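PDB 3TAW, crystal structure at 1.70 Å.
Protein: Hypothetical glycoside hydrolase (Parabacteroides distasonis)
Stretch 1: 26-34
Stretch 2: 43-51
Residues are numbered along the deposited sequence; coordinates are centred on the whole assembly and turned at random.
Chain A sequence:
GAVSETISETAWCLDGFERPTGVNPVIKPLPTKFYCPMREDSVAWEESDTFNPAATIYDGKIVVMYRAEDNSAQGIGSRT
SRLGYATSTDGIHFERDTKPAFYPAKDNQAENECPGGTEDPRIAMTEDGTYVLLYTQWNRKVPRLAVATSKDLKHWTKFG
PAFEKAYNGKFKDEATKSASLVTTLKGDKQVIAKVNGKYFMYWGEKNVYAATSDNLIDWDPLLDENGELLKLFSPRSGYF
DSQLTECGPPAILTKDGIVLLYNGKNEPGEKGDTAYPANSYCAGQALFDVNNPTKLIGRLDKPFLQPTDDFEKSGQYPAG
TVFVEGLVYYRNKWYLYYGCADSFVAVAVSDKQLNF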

# COMPACT_ATOMS: atom_id res chain seq x y z
N VAL A 26 -1.51 14.96 7.80
CA VAL A 26 -0.40 15.65 7.16
C VAL A 26 -0.67 15.98 5.68
O VAL A 26 0.02 16.83 5.12
CB VAL A 26 0.93 14.88 7.34
CG1 VAL A 26 1.29 14.81 8.82
CG2 VAL A 26 0.85 13.50 6.69
N ILE A 27 -1.65 15.32 5.05
CA ILE A 27 -2.12 15.67 3.70
C ILE A 27 -3.63 15.70 3.70
O ILE A 27 -4.29 14.72 4.05
CB ILE A 27 -1.67 14.71 2.58
CG1 ILE A 27 -0.16 14.46 2.64
CG2 ILE A 27 -2.16 15.21 1.15
CD1 ILE A 27 0.71 15.51 2.01
N LYS A 28 -4.16 16.86 3.31
CA LYS A 28 -5.59 17.08 3.15
C LYS A 28 -5.91 17.52 1.70
O LYS A 28 -5.04 18.02 1.00
CB LYS A 28 -6.03 18.18 4.09
CG LYS A 28 -5.68 17.99 5.56
CD LYS A 28 -6.07 19.25 6.36
CE LYS A 28 -5.56 19.16 7.79
NZ LYS A 28 -5.55 20.49 8.52
N PRO A 29 -7.16 17.35 1.26
CA PRO A 29 -7.58 17.84 -0.07
C PRO A 29 -7.32 19.32 -0.31
O PRO A 29 -7.33 20.13 0.64
CB PRO A 29 -9.09 17.56 -0.08
CG PRO A 29 -9.23 16.37 0.80
CD PRO A 29 -8.26 16.61 1.92
N LEU A 30 -7.07 19.66 -1.56
CA LEU A 30 -6.89 21.06 -2.00
C LEU A 30 -7.60 21.23 -3.35
O LEU A 30 -7.86 20.26 -4.04
CB LEU A 30 -5.42 21.40 -2.15
CG LEU A 30 -4.53 21.42 -0.89
CD1 LEU A 30 -3.07 21.53 -1.32
CD2 LEU A 30 -4.95 22.54 0.13
N PRO A 31 -7.91 22.49 -3.72
CA PRO A 31 -8.61 22.77 -4.98
C PRO A 31 -7.72 22.88 -6.23
O PRO A 31 -8.17 23.35 -7.28
CB PRO A 31 -9.28 24.13 -4.69
CG PRO A 31 -8.37 24.80 -3.75
CD PRO A 31 -7.74 23.69 -2.89
N THR A 32 -6.48 22.40 -6.12
CA THR A 32 -5.50 22.46 -7.18
C THR A 32 -5.98 21.93 -8.52
O THR A 32 -6.60 20.87 -8.57
CB THR A 32 -4.29 21.60 -6.77
OG1 THR A 32 -4.06 21.77 -5.35
CG2 THR A 32 -3.08 21.99 -7.57
N LYS A 33 -5.66 22.64 -9.61
CA LYS A 33 -6.05 22.17 -10.93
C LYS A 33 -4.86 21.65 -11.72
O LYS A 33 -3.73 22.16 -11.59
CB LYS A 33 -6.67 23.30 -11.74
CG LYS A 33 -7.81 24.05 -11.07
CD LYS A 33 -9.03 23.20 -10.87
CE LYS A 33 -9.78 22.90 -12.18
NZ LYS A 33 -10.56 24.06 -12.74
N PHE A 34 -5.12 20.67 -12.58
CA PHE A 34 -4.17 20.30 -13.60
C PHE A 34 -4.89 19.88 -14.85
O PHE A 34 -6.07 19.51 -14.81
CB PHE A 34 -3.18 19.22 -13.14
CG PHE A 34 -3.52 17.81 -13.57
CD1 PHE A 34 -4.69 17.19 -13.15
CD2 PHE A 34 -2.66 17.10 -14.39
CE1 PHE A 34 -4.99 15.88 -13.56
CE2 PHE A 34 -2.94 15.78 -14.79
CZ PHE A 34 -4.11 15.18 -14.37
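Stretch 2 43-51: VAWEESDTF

Stretch 2 runs antiparallel to stretch 1. Phe-34 lies against Val-43, and Ile-27, near the other end of stretch 1, lies against Thr-50. Stretch 1 is mostly extended loop and becomes a strand by Phe-34. Stretch 2 enters as a strand at Val-43, bends through a type I beta turn from Ala-44 to Glu-47, and is a strand again from Asp-49 to Phe-51.

The regular pairing is at Phe-34 and Val-43, an antiparallel hydrogen-bonded pair with CA of Phe-34 5.5 Å from CA of Val-43. Both bonds are well formed. Phe-34 N donates to Val-43 O at 3.0 Å, and Val-43 N donates to Phe-34 O at 2.8 Å. Next to this pair the chains come closer, with CA of Lys-33 4.5 Å from CA of Ala-44. Here the backbones meet through CA-H...O contacts, Lys-33 CA to Val-43 O and Ala-44 CA to Thr-32 O, each at 3.3 Å. The bond from Trp-45 N to Thr-32 O is weak, at 3.4 Å and with a bent angle of 134°.

Backbone contact continues through the turn. Leu-30 N donates to Glu-46 O at 3.1 Å. Leu-30 O receives a CA-H...O contact from Glu-47 CA at 3.2 Å. The CA atoms of Pro-31 and Glu-47 are 4.9 Å apart.

The side chain of Glu-46 starts sideways, but its end comes nearer to stretch 1. There its OE2 accepts a short hydrogen bond from Thr-32 OG1, at 2.7 Å. Its OE1 is hydrogen-bonded elsewhere in the structure.

Phe-34 and Trp-45 are both buried and form an oblique aromatic pair. The Phe-34 ring and the five-membered ring of Trp-45 have centroids 5.2 Å apart and planes at 76°. The closest approach is Phe-34 CD1 to Trp-45 CD1, 3.7 Å. The methyl CG2 of Thr-32 lies 3.7 Å from Trp-45 NE1. Phe-34 and Val-43 point to one face of the sheet. Lys-33 and Ala-44 point to the other, where Lys-33 CD lies 3.9 Å from Ala-44 CB.

Pro-29 packs along the backbone at the end of the turn and just beyond it. Its CB is 3.4 Å from Glu-47 O, and its CG is 3.4 Å from Ser-48 O. Thr-50 points toward stretch 1, and its OG1 gives a weak hydrogen bond to Ile-27 O at 3.2 Å. The same OG1 lies 3.6 Å from Ile-27 CG2. Val-26 and Phe-51 make no contact across the pair.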

# COMPACT_ATOMS: atom_id res chain seq x y z
N VAL A 43 -8.82 19.74 -14.38
CA VAL A 43 -9.53 19.01 -13.36
C VAL A 43 -8.97 19.34 -11.97
O VAL A 43 -7.75 19.50 -11.80
CB VAL A 43 -9.35 17.49 -13.66
CG1 VAL A 43 -9.71 16.62 -12.47
CG2 VAL A 43 -10.11 17.10 -14.94
N ALA A 44 -9.86 19.42 -10.98
CA ALA A 44 -9.45 19.57 -9.58
C ALA A 44 -9.14 18.17 -9.01
O ALA A 44 -10.01 17.49 -8.43
CB ALA A 44 -10.50 20.30 -8.77
N TRP A 45 -7.90 17.77 -9.21
CA TRP A 45 -7.49 16.39 -9.09
C TRP A 45 -7.35 15.89 -7.65
O TRP A 45 -7.23 14.69 -7.44
CB TRP A 45 -6.17 16.17 -9.84
CG TRP A 45 -5.01 16.92 -9.30
CD1 TRP A 45 -4.61 18.20 -9.61
CD2 TRP A 45 -4.02 16.41 -8.40
NE1 TRP A 45 -3.48 18.52 -8.93
CE2 TRP A 45 -3.08 17.45 -8.17
CE3 TRP A 45 -3.84 15.18 -7.74
CZ2 TRP A 45 -1.98 17.29 -7.33
CZ3 TRP A 45 -2.74 15.03 -6.92
CH2 TRP A 45 -1.83 16.07 -6.70
N GLU A 46 -7.37 16.80 -6.68
CA GLU A 46 -7.22 16.40 -5.27
C GLU A 46 -8.24 17.09 -4.38
O GLU A 46 -8.06 17.23 -3.16
CB GLU A 46 -5.79 16.64 -4.79
CG GLU A 46 -5.26 18.04 -4.96
CD GLU A 46 -3.86 18.22 -4.42
OE1 GLU A 46 -3.33 17.24 -3.81
OE2 GLU A 46 -3.30 19.33 -4.59
N GLU A 47 -9.37 17.44 -4.97
CA GLU A 47 -10.38 18.23 -4.28
C GLU A 47 -11.18 17.47 -3.24
O GLU A 47 -11.67 18.05 -2.29
CB GLU A 47 -11.32 18.81 -5.35
CG GLU A 47 -12.47 19.62 -4.85
CD GLU A 47 -13.16 20.32 -6.00
OE1 GLU A 47 -13.69 19.61 -6.88
OE2 GLU A 47 -13.12 21.57 -6.04
N SER A 48 -11.34 16.16 -3.42
CA SER A 48 -12.27 15.41 -2.57
C SER A 48 -11.62 14.70 -1.39
O SER A 48 -12.04 14.86 -0.24
CB SER A 48 -13.05 14.40 -3.40
OG SER A 48 -14.12 13.83 -2.63
N ASP A 49 -10.61 13.90 -1.68
CA ASP A 49 -9.98 13.04 -0.65
C ASP A 49 -8.53 12.76 -1.04
O ASP A 49 -8.24 12.61 -2.21
CB ASP A 49 -10.75 11.73 -0.53
CG ASP A 49 -12.18 11.92 -0.01
OD1 ASP A 49 -12.35 12.11 1.21
OD2 ASP A 49 -13.14 11.87 -0.83
N THR A 50 -7.65 12.70 -0.05
CA THR A 50 -6.22 12.44 -0.26
C THR A 50 -5.82 11.41 0.79
O THR A 50 -5.80 11.72 1.98
CB THR A 50 -5.37 13.72 -0.09
OG1 THR A 50 -5.69 14.36 1.16
CG2 THR A 50 -5.61 14.68 -1.26
N PHE A 51 -5.50 10.19 0.34
CA PHE A 51 -5.38 9.08 1.29
C PHE A 51 -4.42 8.01 0.78
O PHE A 51 -3.52 8.36 0.02
CB PHE A 51 -6.81 8.56 1.67
CG PHE A 51 -7.66 8.07 0.49
CD1 PHE A 51 -8.20 8.98 -0.45
CD2 PHE A 51 -8.04 6.74 0.40
CE1 PHE A 51 -8.99 8.53 -1.49
CE2 PHE A 51 -8.87 6.29 -0.64
CZ PHE A 51 -9.35 7.18 -1.58